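Long-range contacts in latency-associated nuclear antigen (Murid herpesvirus 4, PDB 4BLG), which probably binds viral DNA through its C-terminal domain, the part described here, and associates with other copies of itself: residues 38-43 / 87-92; 44-49 / 79-84; 50-55 / 66-71. All coordinates share one frame; numbering follows the deposited sequence.

Interaction 1. Residues 38-43 / 87-92; sequences KSAVMF and LSFVED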
loop_
_atom_site.group_PDB
_atom_site.type_symbol
_atom_site.label_atom_id
_atom_site.label_comp_id
_atom_site.label_asym_id
_atom_site.label_seq_id
_atom_site.Cartn_x
_atom_site.Cartn_y
_atom_site.Cartn_z
ATOM N N LYS A 38 1.874 -12.148 -3.659
ATOM C CA LYS A 38 0.517 -11.885 -4.133
ATOM C C LYS A 38 -0.336 -11.160 -3.094
ATOM O O LYS A 38 -1.381 -10.596 -3.430
ATOM C CB LYS A 38 -0.174 -13.191 -4.543
ATOM C CG LYS A 38 0.493 -13.906 -5.708
ATOM C CD LYS A 38 -0.282 -15.150 -6.131
ATOM C CE LYS A 38 0.180 -15.649 -7.496
ATOM N NZ LYS A 38 -0.817 -16.547 -8.150
ATOM N N SER A 39 0.102 -11.168 -1.837
ATOM C CA SER A 39 -0.691 -10.564 -0.772
ATOM C C SER A 39 0.121 -9.686 0.166
ATOM O O SER A 39 1.350 -9.635 0.111
ATOM C CB SER A 39 -1.381 -11.638 0.049
ATOM O OG SER A 39 -2.068 -12.553 -0.774
ATOM N N ALA A 40 -0.597 -8.982 1.027
ATOM C CA ALA A 40 0.030 -8.167 2.041
ATOM C C ALA A 40 -0.957 -7.934 3.162
ATOM O O ALA A 40 -2.145 -8.228 3.036
ATOM C CB ALA A 40 0.483 -6.846 1.457
ATOM N N VAL A 41 -0.455 -7.425 4.274
ATOM C CA VAL A 41 -1.326 -6.891 5.294
ATOM C C VAL A 41 -0.997 -5.419 5.441
ATOM O O VAL A 41 0.164 -5.041 5.616
ATOM C CB VAL A 41 -1.149 -7.599 6.649
ATOM C CG1 VAL A 41 -2.173 -7.073 7.650
ATOM C CG2 VAL A 41 -1.292 -9.110 6.487
ATOM N N MET A 42 -2.014 -4.582 5.326
ATOM C CA MET A 42 -1.870 -3.186 5.688
ATOM C C MET A 42 -2.109 -3.049 7.181
ATOM O O MET A 42 -3.201 -3.341 7.671
ATOM C CB MET A 42 -2.869 -2.318 4.922
ATOM C CG MET A 42 -2.741 -0.829 5.253
ATOM S SD MET A 42 -3.901 0.203 4.342
ATOM C CE MET A 42 -3.087 0.264 2.743
ATOM N N PHE A 43 -1.078 -2.614 7.899
ATOM C CA PHE A 43 -1.225 -2.294 9.308
ATOM C C PHE A 43 -1.310 -0.784 9.417
ATOM O O PHE A 43 -0.456 -0.088 8.894
ATOM C CB PHE A 43 -0.040 -2.809 10.132
ATOM C CG PHE A 43 0.049 -4.300 10.198
ATOM C CD1 PHE A 43 -0.818 -5.028 11.008
ATOM C CD2 PHE A 43 1.014 -4.980 9.468
ATOM C CE1 PHE A 43 -0.736 -6.413 11.070
ATOM C CE2 PHE A 43 1.104 -6.354 9.525
ATOM C CZ PHE A 43 0.226 -7.077 10.325
ATOM N N LEU A 87 2.754 -1.537 4.675
ATOM C CA LEU A 87 2.375 -2.765 4.007
ATOM C C LEU A 87 3.416 -3.823 4.294
ATOM O O LEU A 87 4.609 -3.551 4.225
ATOM C CB LEU A 87 2.301 -2.540 2.496
ATOM C CG LEU A 87 1.137 -1.688 2.000
ATOM C CD1 LEU A 87 1.279 -1.443 0.508
ATOM C CD2 LEU A 87 -0.176 -2.376 2.311
ATOM N N SER A 88 2.957 -5.026 4.612
ATOM C CA SER A 88 3.849 -6.147 4.856
ATOM C C SER A 88 3.504 -7.176 3.820
ATOM O O SER A 88 2.432 -7.771 3.874
ATOM C CB SER A 88 3.647 -6.730 6.260
ATOM O OG SER A 88 3.826 -5.750 7.265
ATOM N N PHE A 89 4.408 -7.374 2.867
ATOM C CA PHE A 89 4.151 -8.262 1.742
ATOM C C PHE A 89 4.501 -9.707 2.077
ATOM O O PHE A 89 5.510 -9.972 2.731
ATOM C CB PHE A 89 4.951 -7.803 0.524
ATOM C CG PHE A 89 4.632 -6.405 0.091
ATOM C CD1 PHE A 89 3.546 -6.152 -0.732
ATOM C CD2 PHE A 89 5.413 -5.342 0.506
ATOM C CE1 PHE A 89 3.240 -4.855 -1.128
ATOM C CE2 PHE A 89 5.114 -4.047 0.116
ATOM C CZ PHE A 89 4.028 -3.805 -0.708
ATOM N N VAL A 90 3.657 -10.627 1.609
ATOM C CA VAL A 90 3.841 -12.060 1.808
ATOM C C VAL A 90 3.423 -12.810 0.554
ATOM O O VAL A 90 2.798 -12.240 -0.358
ATOM C CB VAL A 90 2.982 -12.597 2.968
ATOM C CG1 VAL A 90 3.437 -12.020 4.294
ATOM C CG2 VAL A 90 1.512 -12.296 2.720
ATOM N N GLU A 91 3.754 -14.094 0.520
ATOM C CA GLU A 91 3.527 -14.907 -0.671
ATOM C C GLU A 91 2.061 -14.895 -1.140
ATOM O O GLU A 91 1.788 -14.726 -2.338
ATOM C CB GLU A 91 3.971 -16.356 -0.443
ATOM C CG GLU A 91 4.339 -17.078 -1.735
ATOM C CD GLU A 91 4.866 -18.495 -1.520
ATOM O OE1 GLU A 91 4.932 -18.958 -0.357
ATOM O OE2 GLU A 91 5.216 -19.139 -2.537
ATOM N N ASP A 92 1.123 -15.083 -0.213
ATOM C CA ASP A 92 -0.264 -15.369 -0.588
ATOM C C ASP A 92 -1.267 -15.164 0.540
ATOM O O ASP A 92 -0.915 -14.673 1.619
ATOM C CB ASP A 92 -0.367 -16.806 -1.114
ATOM C CG ASP A 92 0.039 -17.849 -0.073
ATOM O OD1 ASP A 92 -0.111 -17.597 1.147
ATOM O OD2 ASP A 92 0.510 -18.932 -0.480
#
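Strands 39-43 and 87-90 run antiparallel at 159°, their axes 4.5 Å apart at closest, and paired backbone bonds join Ser39 to Val90 and Val41 to Ser88; Ala40-Phe89 and Met42-Leu87 are the non-hydrogen-bonded pairs. The straightest bond runs from Val90 N to Ser39 O (2.9 Å, 177°). Next to this pair, Lys38 N donates to Glu91 O at 2.9 Å. On one face Leu87 CD2 packs on Met42 CB at 3.8 Å, the two side chains crossing obliquely, with Met42 CG anti to the backbone N (chi1 -179°) and 4.2 Å from the same methyl. The small Ala40 CB touches Phe89 CD1 at 3.8 Å, obliquely to the ring. Met42, Leu87 and Phe89 of this face also pack against the second subunit. The other face carries Ser39, Val41, Ser88 and Val90, and Ser39, Ser88 and Val90 of it meet helix 93-110. Ser88 OG lies in the plane of the Phe43 ring at its edge, 3.6 Å from CE2, and is hydrogen-bonded to Ser65 OG. One face thus packs on helix 93-110, and the other is partly covered by the second subunit, an arrangement consistent with the dimeric beta-barrel fold of LANA and EBNA1 DNA-binding domains.

Interaction 2. Residues 44-49 / 79-84; sequences SSTHPY and QQCVTY. With PO4 (phosphate ion), chain C.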
loop_
_atom_site.group_PDB
_atom_site.type_symbol
_atom_site.label_atom_id
_atom_site.label_comp_id
_atom_site.label_asym_id
_atom_site.label_seq_id
_atom_site.Cartn_x
_atom_site.Cartn_y
_atom_site.Cartn_z
ATOM N N SER A 44 -2.334 -0.287 10.104
ATOM C CA SER A 44 -2.579 1.137 10.187
ATOM C C SER A 44 -2.866 1.581 11.616
ATOM O O SER A 44 -3.242 0.782 12.473
ATOM C CB SER A 44 -3.749 1.510 9.282
ATOM O OG SER A 44 -4.915 0.802 9.649
ATOM N N SER A 45 -2.696 2.874 11.855
ATOM C CA SER A 45 -2.824 3.424 13.189
ATOM C C SER A 45 -2.575 4.923 13.145
ATOM O O SER A 45 -1.848 5.400 12.290
ATOM C CB SER A 45 -1.801 2.761 14.108
ATOM O OG SER A 45 -1.593 3.535 15.266
ATOM N N THR A 46 -3.170 5.660 14.073
ATOM C CA THR A 46 -2.957 7.106 14.154
ATOM C C THR A 46 -1.672 7.432 14.907
ATOM O O THR A 46 -1.291 8.605 15.037
ATOM C CB THR A 46 -4.119 7.815 14.871
ATOM O OG1 THR A 46 -4.250 7.304 16.201
ATOM C CG2 THR A 46 -5.432 7.621 14.118
ATOM N N HIS A 47 -1.011 6.393 15.408
ATOM C CA HIS A 47 0.239 6.550 16.146
ATOM C C HIS A 47 1.439 6.131 15.290
ATOM O O HIS A 47 1.692 4.943 15.102
ATOM C CB HIS A 47 0.191 5.702 17.415
ATOM C CG HIS A 47 -0.875 6.119 18.375
ATOM N ND1 HIS A 47 -1.268 5.333 19.437
ATOM C CD2 HIS A 47 -1.631 7.240 18.436
ATOM C CE1 HIS A 47 -2.220 5.951 20.110
ATOM N NE2 HIS A 47 -2.460 7.113 19.525
ATOM N N PRO A 48 2.193 7.105 14.774
ATOM C CA PRO A 48 3.272 6.746 13.843
ATOM C C PRO A 48 4.446 6.022 14.521
ATOM O O PRO A 48 5.178 5.274 13.873
ATOM C CB PRO A 48 3.718 8.102 13.280
ATOM C CG PRO A 48 3.330 9.101 14.329
ATOM C CD PRO A 48 2.104 8.560 15.006
ATOM N N TYR A 49 4.616 6.245 15.813
ATOM C CA TYR A 49 5.750 5.672 16.546
ATOM C C TYR A 49 5.601 4.152 16.662
ATOM O O TYR A 49 6.548 3.380 16.484
ATOM C CB TYR A 49 5.899 6.336 17.918
ATOM C CG TYR A 49 4.610 6.495 18.723
ATOM C CD1 TYR A 49 3.782 7.594 18.533
ATOM C CD2 TYR A 49 4.242 5.563 19.685
ATOM C CE1 TYR A 49 2.619 7.753 19.252
ATOM C CE2 TYR A 49 3.074 5.717 20.421
ATOM C CZ TYR A 49 2.270 6.818 20.204
ATOM O OH TYR A 49 1.103 6.980 20.921
ATOM N N GLN A 79 -12.380 13.425 11.401
ATOM C CA GLN A 79 -11.194 12.825 12.009
ATOM C C GLN A 79 -10.130 13.861 12.369
ATOM O O GLN A 79 -9.659 13.899 13.508
ATOM C CB GLN A 79 -10.597 11.743 11.099
ATOM C CG GLN A 79 -10.165 12.217 9.717
ATOM C CD GLN A 79 -9.534 11.107 8.890
ATOM O OE1 GLN A 79 -8.832 10.242 9.420
ATOM N NE2 GLN A 79 -9.786 11.123 7.585
ATOM N N GLN A 80 -9.755 14.695 11.405
ATOM C CA GLN A 80 -8.668 15.652 11.598
ATOM C C GLN A 80 -7.458 14.979 12.246
ATOM O O GLN A 80 -6.649 15.632 12.903
ATOM C CB GLN A 80 -9.132 16.826 12.462
ATOM C CG GLN A 80 -8.775 18.194 11.896
ATOM C CD GLN A 80 -9.362 19.331 12.715
ATOM O OE1 GLN A 80 -10.052 19.098 13.705
ATOM N NE2 GLN A 80 -9.091 20.567 12.306
ATOM N N CYS A 81 -7.332 13.694 12.020
ATOM C CA CYS A 81 -6.216 12.955 12.531
ATOM C C CYS A 81 -5.706 12.113 11.407
ATOM O O CYS A 81 -6.439 11.316 10.867
ATOM C CB CYS A 81 -6.716 12.042 13.620
ATOM S SG CYS A 81 -5.451 11.664 14.796
ATOM N N VAL A 82 -4.455 12.269 11.047
ATOM C CA VAL A 82 -3.927 11.458 9.977
ATOM C C VAL A 82 -3.862 10.014 10.460
ATOM O O VAL A 82 -3.688 9.736 11.650
ATOM C CB VAL A 82 -2.556 11.945 9.465
ATOM C CG1 VAL A 82 -1.534 11.979 10.579
ATOM C CG2 VAL A 82 -2.081 11.056 8.324
ATOM N N THR A 83 -4.066 9.101 9.528
ATOM C CA THR A 83 -3.917 7.688 9.801
ATOM C C THR A 83 -2.697 7.212 9.029
ATOM O O THR A 83 -2.612 7.389 7.814
ATOM C CB THR A 83 -5.168 6.923 9.382
ATOM O OG1 THR A 83 -6.269 7.377 10.173
ATOM C CG2 THR A 83 -4.982 5.423 9.573
ATOM N N TYR A 84 -1.725 6.676 9.753
ATOM C CA TYR A 84 -0.521 6.131 9.140
ATOM C C TYR A 84 -0.704 4.656 8.804
ATOM O O TYR A 84 -1.616 4.012 9.300
ATOM C CB TYR A 84 0.667 6.330 10.061
ATOM C CG TYR A 84 0.874 7.771 10.470
ATOM C CD1 TYR A 84 0.228 8.297 11.578
ATOM C CD2 TYR A 84 1.709 8.601 9.750
ATOM C CE1 TYR A 84 0.417 9.610 11.959
ATOM C CE2 TYR A 84 1.901 9.919 10.122
ATOM C CZ TYR A 84 1.254 10.416 11.224
ATOM O OH TYR A 84 1.452 11.728 11.590
HETATM P P PO4 C . -0.575 1.998 20.698
HETATM O O1 PO4 C . -1.344 2.917 21.604
HETATM O O2 PO4 C . 0.087 2.834 19.637
HETATM O O3 PO4 C . 0.479 1.277 21.495
HETATM O O4 PO4 C . -1.506 1.021 20.016
HETATM O O HOH W 1 -2.351 11.054 13.770
#
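Pro48 sits over one face of the Tyr84 ring, and this is the tightly packed part of the contact. Pro48 CB stands 3.7 Å above the ring centroid, only 5° off the normal, a CH-pi contact, while CD comes within 3.6 Å of Tyr84 CE1. Tyr84 CG, anti to its carbonyl carbon (chi1 -55°), lies 4.0 Å from Pro48 CB. At the edge of the same ring, near its plane, sit the carbonyl oxygens of Ser45 and Thr46. Beside it a single antiparallel hydrogen-bonded pair joins the backbones, Ser45 N to Tyr84 O at 3.0 Å and Tyr84 N to Ser45 O at 2.8 Å. Ser45 OG, also bonded to Ser113 OG, accepts from His47 N in an ST turn, which bends the chain towards the helix. The contact loosens toward residues 79-82. There Thr46 CG2 lies 3.7 Å from Val82 O, Cys81 SG comes no nearer than 4.1 Å to Thr46 CB, and one water donates to both Thr46 O and Val82 O. Away from this side, His47 ND1 donates to a phosphate ion, O2 at 2.8 Å. The turn from strand 39-45 into helix 48-57 therefore rests on the start of strand 84-90, where Tyr84 also touches Leu51 of that helix and Val68 and Cys70 of strand 64-70.

Interaction 3. Residues 50-55 / 66-71; sequences TLNKLH and TPVSCL. With PO4 (phosphate ion), chain E; PO4 (phosphate ion), chain C.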
loop_
_atom_site.group_PDB
_atom_site.type_symbol
_atom_site.label_atom_id
_atom_site.label_comp_id
_atom_site.label_asym_id
_atom_site.label_seq_id
_atom_site.Cartn_x
_atom_site.Cartn_y
_atom_site.Cartn_z
ATOM N N THR A 50 4.379 3.737 16.928
ATOM C CA THR A 50 4.025 2.334 16.965
ATOM C C THR A 50 4.282 1.667 15.616
ATOM O O THR A 50 4.875 0.590 15.552
ATOM C CB THR A 50 2.565 2.216 17.362
ATOM O OG1 THR A 50 2.403 2.823 18.650
ATOM C CG2 THR A 50 2.101 0.762 17.401
ATOM N N LEU A 51 3.863 2.309 14.529
ATOM C CA LEU A 51 4.102 1.739 13.209
ATOM C C LEU A 51 5.600 1.713 12.860
ATOM O O LEU A 51 6.044 0.820 12.160
ATOM C CB LEU A 51 3.271 2.442 12.128
ATOM C CG LEU A 51 1.749 2.255 12.226
ATOM C CD1 LEU A 51 1.047 2.879 11.019
ATOM C CD2 LEU A 51 1.351 0.794 12.348
ATOM N N ASN A 52 6.390 2.656 13.359
ATOM C CA ASN A 52 7.839 2.543 13.184
ATOM C C ASN A 52 8.334 1.260 13.852
ATOM O O ASN A 52 9.170 0.537 13.301
ATOM C CB ASN A 52 8.590 3.750 13.759
ATOM C CG ASN A 52 8.441 4.999 12.905
ATOM O OD1 ASN A 52 8.065 6.058 13.405
ATOM N ND2 ASN A 52 8.745 4.885 11.613
ATOM N N LYS A 53 7.819 0.970 15.043
ATOM C CA LYS A 53 8.155 -0.304 15.685
ATOM C C LYS A 53 7.845 -1.478 14.760
ATOM O O LYS A 53 8.712 -2.321 14.514
ATOM C CB LYS A 53 7.408 -0.484 17.006
ATOM C CG LYS A 53 7.813 -1.737 17.796
ATOM C CD LYS A 53 7.044 -1.819 19.119
ATOM C CE LYS A 53 7.209 -3.165 19.822
ATOM N NZ LYS A 53 6.883 -3.099 21.291
ATOM N N LEU A 54 6.611 -1.532 14.249
ATOM C CA LEU A 54 6.183 -2.661 13.422
ATOM C C LEU A 54 7.045 -2.752 12.176
ATOM O O LEU A 54 7.312 -3.830 11.663
ATOM C CB LEU A 54 4.709 -2.536 13.023
ATOM C CG LEU A 54 3.686 -3.245 13.910
ATOM C CD1 LEU A 54 3.928 -2.946 15.363
ATOM C CD2 LEU A 54 2.270 -2.853 13.512
ATOM N N HIS A 55 7.487 -1.603 11.698
ATOM C CA HIS A 55 8.290 -1.554 10.493
ATOM C C HIS A 55 9.627 -2.247 10.711
ATOM O O HIS A 55 10.067 -3.024 9.863
ATOM C CB HIS A 55 8.529 -0.118 10.055
ATOM C CG HIS A 55 9.670 0.026 9.103
ATOM N ND1 HIS A 55 9.598 -0.382 7.789
ATOM C CD2 HIS A 55 10.921 0.508 9.283
ATOM C CE1 HIS A 55 10.755 -0.145 7.196
ATOM N NE2 HIS A 55 11.573 0.398 8.080
ATOM N N THR A 66 7.131 -2.139 4.028
ATOM C CA THR A 66 7.453 -0.802 3.586
ATOM C C THR A 66 7.753 0.074 4.790
ATOM O O THR A 66 7.419 -0.285 5.924
ATOM C CB THR A 66 6.250 -0.177 2.892
ATOM O OG1 THR A 66 5.181 -0.053 3.840
ATOM C CG2 THR A 66 5.799 -1.032 1.741
ATOM N N PRO A 67 8.379 1.232 4.553
ATOM C CA PRO A 67 8.426 2.234 5.622
ATOM C C PRO A 67 7.023 2.706 5.952
ATOM O O PRO A 67 6.062 2.347 5.248
ATOM C CB PRO A 67 9.261 3.367 5.025
ATOM C CG PRO A 67 9.411 3.059 3.575
ATOM C CD PRO A 67 9.209 1.600 3.399
ATOM N N VAL A 68 6.898 3.478 7.023
ATOM C CA VAL A 68 5.613 4.028 7.414
ATOM C C VAL A 68 5.284 5.200 6.485
ATOM O O VAL A 68 6.134 6.049 6.250
ATOM C CB VAL A 68 5.642 4.526 8.867
ATOM C CG1 VAL A 68 4.299 5.101 9.263
ATOM C CG2 VAL A 68 6.049 3.394 9.825
ATOM N N SER A 69 4.064 5.224 5.954
ATOM C CA SER A 69 3.557 6.393 5.229
ATOM C C SER A 69 2.195 6.833 5.796
ATOM O O SER A 69 1.811 6.421 6.894
ATOM C CB SER A 69 3.459 6.106 3.734
ATOM O OG SER A 69 3.216 7.293 3.004
ATOM N N CYS A 70 1.492 7.694 5.063
ATOM C CA CYS A 70 0.209 8.242 5.518
ATOM C C CYS A 70 -0.900 7.872 4.550
ATOM O O CYS A 70 -0.686 7.831 3.341
ATOM C CB CYS A 70 0.265 9.776 5.592
ATOM S SG CYS A 70 1.625 10.451 6.545
ATOM N N LEU A 71 -2.092 7.624 5.078
ATOM C CA LEU A 71 -3.261 7.494 4.223
ATOM C C LEU A 71 -3.813 8.884 3.902
ATOM O O LEU A 71 -3.686 9.813 4.694
ATOM C CB LEU A 71 -4.336 6.644 4.888
ATOM C CG LEU A 71 -3.951 5.186 5.134
ATOM C CD1 LEU A 71 -5.041 4.476 5.930
ATOM C CD2 LEU A 71 -3.691 4.470 3.823
HETATM P P PO4 E . 9.341 -4.825 22.649
HETATM O O1 PO4 E . 7.836 -4.878 22.546
HETATM O O2 PO4 E . 9.952 -5.299 21.352
HETATM O O3 PO4 E . 9.776 -3.405 22.920
HETATM O O4 PO4 E . 9.800 -5.717 23.777
HETATM P P PO4 C . -0.575 1.998 20.698
HETATM O O1 PO4 C . -1.344 2.917 21.604
HETATM O O2 PO4 C . 0.087 2.834 19.637
HETATM O O3 PO4 C . 0.479 1.277 21.495
HETATM O O4 PO4 C . -1.506 1.021 20.016
#
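The imidazole of His55 meets Thr66 with its edge, ND1 donating to Thr66 O at 2.9 Å, and Pro67 CA lies obliquely to the ring, 3.6 Å from ND1. The bond is bent, 138° at the hydrogen: the oxygen is 26° out of the ring plane, and ND1 stands above the plane of the carbonyl group. His55 CG is anti to the backbone N (chi1 162°), and CB points toward residues 66-71. Val68 points its side chain toward the helix, where it meets Leu51, one turn before His55. Its CG2 packs 3.7 Å from Leu51 CB and 3.5 Å from Leu51 O, an oxygen whose polar need is met by His55 N in the helix, and its CG1 lies 4.0 Å from Leu51 CB. The Asn52 side chain passes the same valine at about a right angle. Within residues 66-71, Thr66 OG1 donates to Pro67 O at 2.9 Å and accepts from Leu87 N, so the hydroxyl ties this bend to the neighbouring strand. Outside this contact, Thr50 OG1 donates to a phosphate ion, probably from the crystallisation liquor. The contact thus combines a small apolar patch with one directional polar bond. Donation by ND1 requires a proton on that nitrogen, which fits either the neutral ND1-H tautomer or a charged ring, and it gives a main-chain oxygen a side-chain partner.

The three contacts share one antiparallel sheet. Interactions 1 and 2 both use strand 39-45, with centres about 20 Å apart, and interaction 3 is nested along the chain inside the loops that both close. Its centre lies about 14 Å from that of interaction 1 and about 10 Å from that of interaction 2. Probable hydrogen bonds join the contacts, from Thr66 N to Leu87 O at 2.9 Å and from Leu71 N to Thr83 O at 2.8 Å. Leu51 CD1 packs on Tyr84 and on Phe43 O, bringing helix 48-57 onto the sheet. Interactions 2 and 3 share one phosphate ion, bonded by His47 and Thr50 and also by Ser113 and His111, and all three touch the second subunit.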